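Local coordinates for heat shock protein, putative (Plasmodium falciparum, PDB 1Y6Z) that probably works as an ATP-dependent Hsp90-family chaperone that binds unfolded proteins, of which this chain is the middle domain, at residues E69-R74 / N83-E88. Residues are numbered along the deposited sequence; the frame is centred on the assembly and turned at random.
Sequences ESRGIR and NDKFSE
R71 and D84 meet in a salt bridge, where NH1 of R71 donates to OD1 of D84 over 2.7 Å. The carboxylate presents its syn lone pair and lies at the edge of the guanidinium, yet the two planes are turned 80° apart. Chi1 of D84 (63°) puts CG between the backbone N and the carbonyl carbon, from where OD1 lies at the guanidinium edge. On the other flank of the guanidinium, NE and NH2 of R71 both converge on OE1 of E69, a side-on grip by two nitrogens on a single oxygen. K85 runs alongside R71 and points the same way; its chain bends at the last torsion, setting NZ over the centre of the guanidinium face, 2.9 Å above the plane. NZ lies 3.1 Å from R71 NH1, and the two, both donors, form no hydrogen bond. Further in, the backbone N of F86 donates to I73 O (3.2 Å), and I73 N makes a weak bond to OG of S87, which also lies against I73 CG1. The F86 ring leads away from 69-74, touching I73 CG2 with CD2 at 3.9 Å before packing on V101 and helix 121-141. N83 shapes the turn with an Asx turn, OD1 accepting from K85 N. The contact thus joins the approach to strand 73-77 with the chain leaving edge strand 80-83, beside the hairpin these strands form. Chemically, two carboxylates flank one guanidinium and should offset the repulsion expected from the lysine ammonium over its face, whereas S70 O is buried without a polar partner.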
ATOM      1  N   GLU B  69     -11.384  -6.685 -27.261  1.00 58.66           N
ATOM      2  CA  GLU B  69     -10.829  -8.020 -27.212  1.00 59.09           C
ATOM      3  C   GLU B  69     -10.042  -8.241 -25.936  1.00 59.05           C
ATOM      4  O   GLU B  69      -9.839  -9.391 -25.512  1.00 59.82           O
ATOM      5  CB  GLU B  69      -9.924  -8.228 -28.409  1.00 59.56           C
ATOM      6  CG  GLU B  69     -10.615  -7.984 -29.746  1.00 61.93           C
ATOM      7  CD  GLU B  69      -9.707  -8.256 -30.925  1.00 64.77           C
ATOM      8  OE1 GLU B  69      -8.952  -9.255 -30.868  1.00 65.57           O
ATOM      9  OE2 GLU B  69      -9.749  -7.476 -31.903  1.00 66.39           O
ATOM     10  N   SER B  70      -9.618  -7.124 -25.332  1.00 58.08           N
ATOM     11  CA  SER B  70      -8.727  -7.093 -24.170  1.00 56.56           C
ATOM     12  C   SER B  70      -7.628  -8.155 -24.218  1.00 55.56           C
ATOM     13  O   SER B  70      -7.714  -9.196 -23.547  1.00 56.43           O
ATOM     14  CB  SER B  70      -9.527  -7.149 -22.869  1.00 56.38           C
ATOM     15  OG  SER B  70      -9.030  -6.168 -21.970  1.00 57.88           O
ATOM     16  N   ARG B  71      -6.597  -7.886 -25.013  1.00 53.78           N
ATOM     17  CA  ARG B  71      -5.495  -8.833 -25.211  1.00 51.88           C
ATOM     18  C   ARG B  71      -4.502  -8.847 -24.042  1.00 49.37           C
ATOM     19  O   ARG B  71      -4.753  -9.496 -23.012  1.00 51.18           O
ATOM     20  CB  ARG B  71      -4.761  -8.538 -26.541  1.00 52.67           C
ATOM     21  CG  ARG B  71      -5.604  -8.720 -27.820  1.00 55.73           C
ATOM     22  CD  ARG B  71      -6.194 -10.130 -27.926  1.00 60.20           C
ATOM     23  NE  ARG B  71      -6.855 -10.341 -29.212  1.00 64.22           N
ATOM     24  CZ  ARG B  71      -7.015 -11.523 -29.814  1.00 66.11           C
ATOM     25  NH1 ARG B  71      -6.562 -12.644 -29.255  1.00 67.28           N
ATOM     26  NH2 ARG B  71      -7.644 -11.586 -30.986  1.00 66.15           N
ATOM     27  N   GLY B  72      -3.363  -8.194 -24.254  1.00 44.73           N
ATOM     28  CA  GLY B  72      -2.456  -7.732 -23.210  1.00 39.28           C
ATOM     29  C   GLY B  72      -1.743  -8.732 -22.363  1.00 35.84           C
ATOM     30  O   GLY B  72      -0.512  -8.775 -22.344  1.00 36.59           O
ATOM     31  N   ILE B  73      -2.503  -9.494 -21.591  1.00 32.01           N
ATOM     32  CA  ILE B  73      -1.923 -10.505 -20.738  1.00 28.71           C
ATOM     33  C   ILE B  73      -2.114 -11.931 -21.290  1.00 28.86           C
ATOM     34  O   ILE B  73      -3.236 -12.378 -21.577  1.00 26.39           O
ATOM     35  CB  ILE B  73      -2.432 -10.368 -19.305  1.00 28.68           C
ATOM     36  CG1 ILE B  73      -2.104  -8.938 -18.779  1.00 28.09           C
ATOM     37  CG2 ILE B  73      -1.831 -11.404 -18.440  1.00 27.83           C
ATOM     38  CD1 ILE B  73      -2.425  -8.786 -17.311  1.00 32.91           C
ATOM     39  N   ARG B  74      -0.996 -12.604 -21.460  1.00 28.11           N
ATOM     40  CA  ARG B  74      -0.949 -13.969 -22.024  1.00 29.36           C
ATOM     41  C   ARG B  74      -0.997 -14.992 -20.876  1.00 30.37           C
ATOM     42  O   ARG B  74      -0.149 -14.961 -19.975  1.00 30.29           O
ATOM     43  CB  ARG B  74       0.352 -14.151 -22.783  1.00 28.26           C
ATOM     44  CG  ARG B  74       0.490 -13.248 -24.008  1.00 28.62           C
ATOM     45  CD  ARG B  74       1.881 -13.377 -24.505  1.00 31.56           C
ATOM     46  NE  ARG B  74       2.150 -14.750 -24.935  1.00 36.02           N
ATOM     47  CZ  ARG B  74       1.937 -15.178 -26.184  1.00 42.06           C
ATOM     48  NH1 ARG B  74       1.453 -14.355 -27.101  1.00 38.22           N
ATOM     49  NH2 ARG B  74       2.216 -16.429 -26.522  1.00 44.32           N
ATOM     50  N   ASN B  83      -4.075 -18.527 -24.312  1.00 43.63           N
ATOM     51  CA  ASN B  83      -4.504 -17.413 -25.134  1.00 44.21           C
ATOM     52  C   ASN B  83      -4.080 -16.111 -24.462  1.00 44.03           C
ATOM     53  O   ASN B  83      -3.672 -16.135 -23.284  1.00 43.18           O
ATOM     54  CB  ASN B  83      -6.033 -17.422 -25.399  1.00 45.09           C
ATOM     55  CG  ASN B  83      -6.861 -17.229 -24.134  1.00 47.48           C
ATOM     56  OD1 ASN B  83      -6.640 -16.282 -23.355  1.00 48.98           O
ATOM     57  ND2 ASN B  83      -7.834 -18.115 -23.930  1.00 49.55           N
ATOM     58  N   ASP B  84      -4.187 -15.004 -25.224  1.00 43.71           N
ATOM     59  CA  ASP B  84      -3.807 -13.667 -24.771  1.00 42.92           C
ATOM     60  C   ASP B  84      -4.983 -12.742 -24.373  1.00 42.71           C
ATOM     61  O   ASP B  84      -4.967 -11.528 -24.616  1.00 42.31           O
ATOM     62  CB  ASP B  84      -2.854 -13.018 -25.780  1.00 43.38           C
ATOM     63  CG  ASP B  84      -3.489 -12.790 -27.159  1.00 45.09           C
ATOM     64  OD1 ASP B  84      -4.732 -12.977 -27.355  1.00 39.20           O
ATOM     65  OD2 ASP B  84      -2.706 -12.371 -28.056  1.00 49.16           O
ATOM     66  N   LYS B  85      -5.999 -13.321 -23.745  1.00 42.38           N
ATOM     67  CA  LYS B  85      -7.198 -12.582 -23.378  1.00 42.79           C
ATOM     68  C   LYS B  85      -7.457 -12.612 -21.885  1.00 42.71           C
ATOM     69  O   LYS B  85      -8.586 -12.387 -21.419  1.00 43.23           O
ATOM     70  CB  LYS B  85      -8.415 -13.127 -24.150  1.00 43.18           C
ATOM     71  CG  LYS B  85      -8.226 -13.063 -25.648  1.00 44.96           C
ATOM     72  CD  LYS B  85      -9.228 -13.916 -26.391  1.00 50.95           C
ATOM     73  CE  LYS B  85      -9.334 -13.437 -27.810  1.00 52.41           C
ATOM     74  NZ  LYS B  85      -9.243 -11.935 -27.842  1.00 55.11           N
ATOM     75  N   PHE B  86      -6.402 -12.850 -21.120  1.00 42.17           N
ATOM     76  CA  PHE B  86      -6.550 -12.936 -19.683  1.00 42.39           C
ATOM     77  C   PHE B  86      -6.955 -11.587 -19.032  1.00 42.28           C
ATOM     78  O   PHE B  86      -7.520 -11.559 -17.930  1.00 41.74           O
ATOM     79  CB  PHE B  86      -5.271 -13.475 -19.071  1.00 42.34           C
ATOM     80  CG  PHE B  86      -5.418 -13.801 -17.656  1.00 43.98           C
ATOM     81  CD1 PHE B  86      -6.091 -14.958 -17.273  1.00 42.34           C
ATOM     82  CD2 PHE B  86      -4.966 -12.912 -16.671  1.00 47.28           C
ATOM     83  CE1 PHE B  86      -6.251 -15.251 -15.930  1.00 44.90           C
ATOM     84  CE2 PHE B  86      -5.142 -13.203 -15.315  1.00 46.72           C
ATOM     85  CZ  PHE B  86      -5.771 -14.374 -14.951  1.00 44.49           C
ATOM     86  N   SER B  87      -6.640 -10.488 -19.723  1.00 42.02           N
ATOM     87  CA  SER B  87      -6.989  -9.141 -19.303  1.00 42.63           C
ATOM     88  C   SER B  87      -8.506  -8.822 -19.233  1.00 42.83           C
ATOM     89  O   SER B  87      -8.906  -7.842 -18.580  1.00 42.27           O
ATOM     90  CB  SER B  87      -6.315  -8.130 -20.230  1.00 42.42           C
ATOM     91  OG  SER B  87      -4.919  -8.104 -20.001  1.00 44.37           O
ATOM     92  N   GLU B  88      -9.328  -9.630 -19.913  1.00 42.63           N
ATOM     93  CA  GLU B  88     -10.806  -9.517 -19.872  1.00 42.62           C
ATOM     94  C   GLU B  88     -11.414  -9.729 -18.472  1.00 42.00           C
ATOM     95  O   GLU B  88     -12.573  -9.372 -18.214  1.00 41.08           O
ATOM     96  CB  GLU B  88     -11.442 -10.558 -20.773  1.00 43.04           C
ATOM     97  CG  GLU B  88     -11.408 -10.286 -22.236  1.00 47.93           C
ATOM     98  CD  GLU B  88     -12.261 -11.308 -22.992  1.00 53.79           C
ATOM     99  OE1 GLU B  88     -13.485 -11.388 -22.701  1.00 55.40           O
ATOM    100  OE2 GLU B  88     -11.703 -12.029 -23.859  1.00 55.38           O
TER